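Local coordinates for protein alpha-L-rhamnosidase (Klebsiella oxytoca, PDB 4XHC) that hydrolyses alpha-L-rhamnosides, releasing L-rhamnose, as a GH78 family glycosidase, and binds rhamnose in its pocket, at residues Arg263-Leu271 and Val311-Asp321. Sequence-based numbering, arbitrary orientation.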
loop_
_atom_site.group_PDB
_atom_site.type_symbol
_atom_site.label_atom_id
_atom_site.label_comp_id
_atom_site.label_asym_id
_atom_site.label_seq_id
_atom_site.Cartn_x
_atom_site.Cartn_y
_atom_site.Cartn_z
ATOM N N ARG A 263 32.554 -6.536 -17.619
ATOM C CA ARG A 263 32.686 -6.177 -16.219
ATOM C C ARG A 263 33.180 -7.371 -15.416
ATOM O O ARG A 263 32.401 -8.063 -14.756
ATOM C CB ARG A 263 31.358 -5.655 -15.683
ATOM C CG ARG A 263 30.934 -4.365 -16.362
ATOM C CD ARG A 263 30.236 -3.413 -15.404
ATOM N NE ARG A 263 31.100 -2.997 -14.302
ATOM C CZ ARG A 263 30.802 -2.037 -13.428
ATOM N NH1 ARG A 263 29.661 -1.357 -13.503
ATOM N NH2 ARG A 263 31.663 -1.752 -12.469
ATOM N N HIS A 264 34.492 -7.594 -15.483
ATOM C CA HIS A 264 35.150 -8.710 -14.791
ATOM C C HIS A 264 35.162 -8.512 -13.285
ATOM O O HIS A 264 35.100 -9.478 -12.537
ATOM C CB HIS A 264 36.580 -8.914 -15.314
ATOM C CG HIS A 264 36.636 -9.282 -16.764
ATOM N ND1 HIS A 264 37.363 -8.563 -17.690
ATOM C CD2 HIS A 264 36.021 -10.276 -17.454
ATOM C CE1 HIS A 264 37.206 -9.103 -18.885
ATOM N NE2 HIS A 264 36.397 -10.144 -18.770
ATOM N N ASP A 265 35.234 -7.260 -12.849
ATOM C CA ASP A 265 35.131 -6.935 -11.426
ATOM C C ASP A 265 33.862 -7.518 -10.789
ATOM O O ASP A 265 33.865 -7.908 -9.622
ATOM C CB ASP A 265 35.205 -5.408 -11.201
ATOM C CG ASP A 265 34.191 -4.624 -12.044
ATOM O OD1 ASP A 265 34.204 -4.761 -13.283
ATOM O OD2 ASP A 265 33.387 -3.858 -11.474
ATOM N N LEU A 266 32.780 -7.576 -11.554
ATOM C CA LEU A 266 31.516 -8.072 -11.033
ATOM C C LEU A 266 31.486 -9.599 -10.941
ATOM O O LEU A 266 30.859 -10.158 -10.047
ATOM C CB LEU A 266 30.355 -7.550 -11.889
ATOM C CG LEU A 266 28.952 -7.805 -11.335
ATOM C CD1 LEU A 266 28.787 -7.192 -9.952
ATOM C CD2 LEU A 266 27.895 -7.281 -12.296
ATOM N N VAL A 267 32.159 -10.272 -11.869
ATOM C CA VAL A 267 32.301 -11.737 -11.809
ATOM C C VAL A 267 33.157 -12.110 -10.604
ATOM O O VAL A 267 32.874 -13.056 -9.880
ATOM C CB VAL A 267 32.947 -12.317 -13.091
ATOM C CG1 VAL A 267 33.098 -13.827 -12.983
ATOM C CG2 VAL A 267 32.111 -11.958 -14.313
ATOM N N ARG A 268 34.207 -11.337 -10.404
ATOM C CA ARG A 268 35.096 -11.498 -9.260
ATOM C C ARG A 268 34.361 -11.302 -7.942
ATOM O O ARG A 268 34.550 -12.082 -7.018
ATOM C CB ARG A 268 36.227 -10.483 -9.361
ATOM C CG ARG A 268 37.348 -10.687 -8.375
ATOM C CD ARG A 268 38.361 -9.580 -8.548
ATOM N NE ARG A 268 39.417 -9.692 -7.554
ATOM C CZ ARG A 268 40.070 -8.663 -7.031
ATOM N NH1 ARG A 268 39.779 -7.415 -7.391
ATOM N NH2 ARG A 268 41.022 -8.885 -6.133
ATOM N N ARG A 269 33.528 -10.260 -7.867
ATOM C CA ARG A 269 32.720 -9.990 -6.673
ATOM C C ARG A 269 31.825 -11.189 -6.347
ATOM O O ARG A 269 31.702 -11.600 -5.192
ATOM C CB ARG A 269 31.864 -8.729 -6.871
ATOM C CG ARG A 269 30.754 -8.547 -5.835
ATOM C CD ARG A 269 30.085 -7.188 -5.947
ATOM N NE ARG A 269 28.744 -7.181 -5.360
ATOM C CZ ARG A 269 28.468 -7.020 -4.063
ATOM N NH1 ARG A 269 29.429 -6.853 -3.155
ATOM N NH2 ARG A 269 27.203 -7.026 -3.666
ATOM N N CYS A 270 31.221 -11.758 -7.382
ATOM C CA CYS A 270 30.262 -12.829 -7.197
ATOM C C CYS A 270 30.960 -14.139 -6.846
ATOM O O CYS A 270 30.430 -14.925 -6.065
ATOM C CB CYS A 270 29.324 -12.928 -8.412
ATOM S SG CYS A 270 28.201 -11.477 -8.531
ATOM N N LEU A 271 32.169 -14.346 -7.363
ATOM C CA LEU A 271 33.002 -15.476 -6.924
ATOM C C LEU A 271 33.350 -15.397 -5.437
ATOM O O LEU A 271 33.267 -16.397 -4.729
ATOM C CB LEU A 271 34.294 -15.574 -7.739
ATOM C CG LEU A 271 34.213 -16.320 -9.073
ATOM C CD1 LEU A 271 35.438 -16.021 -9.927
ATOM C CD2 LEU A 271 34.051 -17.820 -8.863
ATOM N N VAL A 311 33.263 -21.623 -13.230
ATOM C CA VAL A 311 33.245 -20.158 -13.211
ATOM C C VAL A 311 34.643 -19.602 -12.936
ATOM O O VAL A 311 35.061 -18.642 -13.580
ATOM C CB VAL A 311 32.250 -19.583 -12.177
ATOM C CG1 VAL A 311 32.330 -18.062 -12.160
ATOM C CG2 VAL A 311 30.830 -20.027 -12.501
ATOM N N LEU A 312 35.348 -20.196 -11.975
ATOM C CA LEU A 312 36.707 -19.761 -11.648
ATOM C C LEU A 312 37.646 -19.975 -12.828
ATOM O O LEU A 312 38.460 -19.105 -13.141
ATOM C CB LEU A 312 37.239 -20.495 -10.418
ATOM C CG LEU A 312 38.573 -20.009 -9.835
ATOM C CD1 LEU A 312 38.526 -18.541 -9.453
ATOM C CD2 LEU A 312 38.961 -20.838 -8.620
ATOM N N TYR A 313 37.523 -21.121 -13.489
ATOM C CA TYR A 313 38.336 -21.411 -14.668
ATOM C C TYR A 313 38.069 -20.406 -15.809
ATOM O O TYR A 313 39.022 -19.842 -16.364
ATOM C CB TYR A 313 38.134 -22.865 -15.135
ATOM C CG TYR A 313 38.774 -23.149 -16.475
ATOM C CD1 TYR A 313 40.153 -23.276 -16.595
ATOM C CD2 TYR A 313 37.997 -23.259 -17.633
ATOM C CE1 TYR A 313 40.744 -23.513 -17.827
ATOM C CE2 TYR A 313 38.577 -23.501 -18.868
ATOM C CZ TYR A 313 39.947 -23.626 -18.958
ATOM O OH TYR A 313 40.521 -23.848 -20.180
ATOM N N ASN A 314 36.794 -20.156 -16.131
ATOM C CA ASN A 314 36.428 -19.191 -17.202
ATOM C C ASN A 314 36.857 -17.749 -16.881
ATOM O O ASN A 314 37.206 -16.982 -17.790
ATOM C CB ASN A 314 34.917 -19.199 -17.497
ATOM C CG ASN A 314 34.410 -20.533 -18.046
ATOM O OD1 ASN A 314 35.102 -21.237 -18.774
ATOM N ND2 ASN A 314 33.179 -20.875 -17.695
ATOM N N TYR A 315 36.822 -17.401 -15.588
ATOM C CA TYR A 315 37.234 -16.076 -15.102
ATOM C C TYR A 315 38.737 -15.865 -15.258
ATOM O O TYR A 315 39.180 -14.772 -15.628
ATOM C CB TYR A 315 36.834 -15.859 -13.630
ATOM C CG TYR A 315 37.420 -14.589 -13.043
ATOM C CD1 TYR A 315 36.880 -13.337 -13.351
ATOM C CD2 TYR A 315 38.536 -14.632 -12.207
ATOM C CE1 TYR A 315 37.428 -12.165 -12.836
ATOM C CE2 TYR A 315 39.088 -13.464 -11.686
ATOM C CZ TYR A 315 38.534 -12.231 -12.004
ATOM O OH TYR A 315 39.081 -11.075 -11.490
ATOM N N LEU A 316 39.516 -16.908 -14.975
ATOM C CA LEU A 316 40.950 -16.859 -15.200
ATOM C C LEU A 316 41.277 -16.673 -16.688
ATOM O O LEU A 316 42.101 -15.826 -17.027
ATOM C CB LEU A 316 41.617 -18.125 -14.660
ATOM C CG LEU A 316 43.143 -18.215 -14.807
ATOM C CD1 LEU A 316 43.823 -17.049 -14.101
ATOM C CD2 LEU A 316 43.656 -19.551 -14.286
ATOM N N GLN A 317 40.626 -17.449 -17.561
ATOM C CA GLN A 317 40.860 -17.372 -19.017
ATOM C C GLN A 317 40.604 -15.980 -19.578
ATOM O O GLN A 317 41.374 -15.478 -20.390
ATOM C CB GLN A 317 39.964 -18.363 -19.782
ATOM C CG GLN A 317 40.252 -19.852 -19.570
ATOM C CD GLN A 317 41.728 -20.203 -19.572
ATOM O OE1 GLN A 317 42.398 -20.146 -20.607
ATOM N NE2 GLN A 317 42.242 -20.573 -18.402
ATOM N N SER A 318 39.507 -15.369 -19.135
ATOM C CA SER A 318 39.030 -14.101 -19.680
ATOM C C SER A 318 39.638 -12.857 -19.040
ATOM O O SER A 318 39.943 -11.899 -19.738
ATOM C CB SER A 318 37.527 -14.032 -19.516
ATOM O OG SER A 318 37.176 -14.136 -18.150
ATOM N N ALA A 319 39.774 -12.862 -17.717
ATOM C CA ALA A 319 40.310 -11.711 -16.973
ATOM C C ALA A 319 41.824 -11.780 -16.725
ATOM O O ALA A 319 42.448 -10.748 -16.508
ATOM C CB ALA A 319 39.583 -11.568 -15.646
ATOM N N GLU A 320 42.393 -12.990 -16.732
ATOM C CA GLU A 320 43.840 -13.210 -16.534
ATOM C C GLU A 320 44.319 -12.730 -15.157
ATOM O O GLU A 320 45.385 -12.121 -15.025
ATOM C CB GLU A 320 44.645 -12.568 -17.671
ATOM C CG GLU A 320 44.227 -13.059 -19.054
ATOM C CD GLU A 320 44.937 -12.356 -20.204
ATOM O OE1 GLU A 320 45.672 -11.369 -19.970
ATOM O OE2 GLU A 320 44.753 -12.794 -21.360
ATOM N N ASP A 321 43.525 -13.056 -14.136
ATOM C CA ASP A 321 43.751 -12.621 -12.761
ATOM C C ASP A 321 44.227 -13.828 -11.945
ATOM O O ASP A 321 43.420 -14.539 -11.337
ATOM C CB ASP A 321 42.442 -12.039 -12.205
ATOM C CG ASP A 321 42.570 -11.479 -10.785
ATOM O OD1 ASP A 321 43.680 -11.463 -10.214
ATOM O OD2 ASP A 321 41.531 -11.048 -10.236
#
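Tyr315 fits as a knob into a hole formed by His264, Val267, Arg268 and Leu271. With CG anti to the backbone N (chi1 172°), its side chain is long enough to span the gap between the helical parts of 263-271 and 311-321, roughly antiparallel (153°) with axes 10.9 Å apart. Val267 lays CG1 against CD1 of Tyr315 (3.8 Å), and Leu271, whose branched end offers two methyls, divides them: CD1 meets Tyr315 CB and Leu312 CD1, while CD2 touches Val311 CG1 (3.7 Å). The extended chain of Arg268 runs obliquely past the phenol end, its CD 3.4 Å from Tyr315 OH. Ala319 is small enough to put CB over one face of the His264 imidazole, a CH-pi contact 4.2 Å from the centroid; His264 NE2 bonds Asp258 OD1, fixing that ring.

In the second shell, Tyr315 OH donates to the anti lone pair of Asp321 OD2 (2.8 Å), fixing the phenol's direction. Arg268 NE forms a long salt bridge with that oxygen (3.7 Å), charges alone, since it lies well out of the guanidinium plane; NE hydrogen-bonds Thr324 OG1, which also bonds Asp321 OD2. Asp321 N-caps helix 322-340, which packs on Leu271 and Leu312, while helix 247-259 touches Val267 and Val311, within the six-hairpin glycosidase domain.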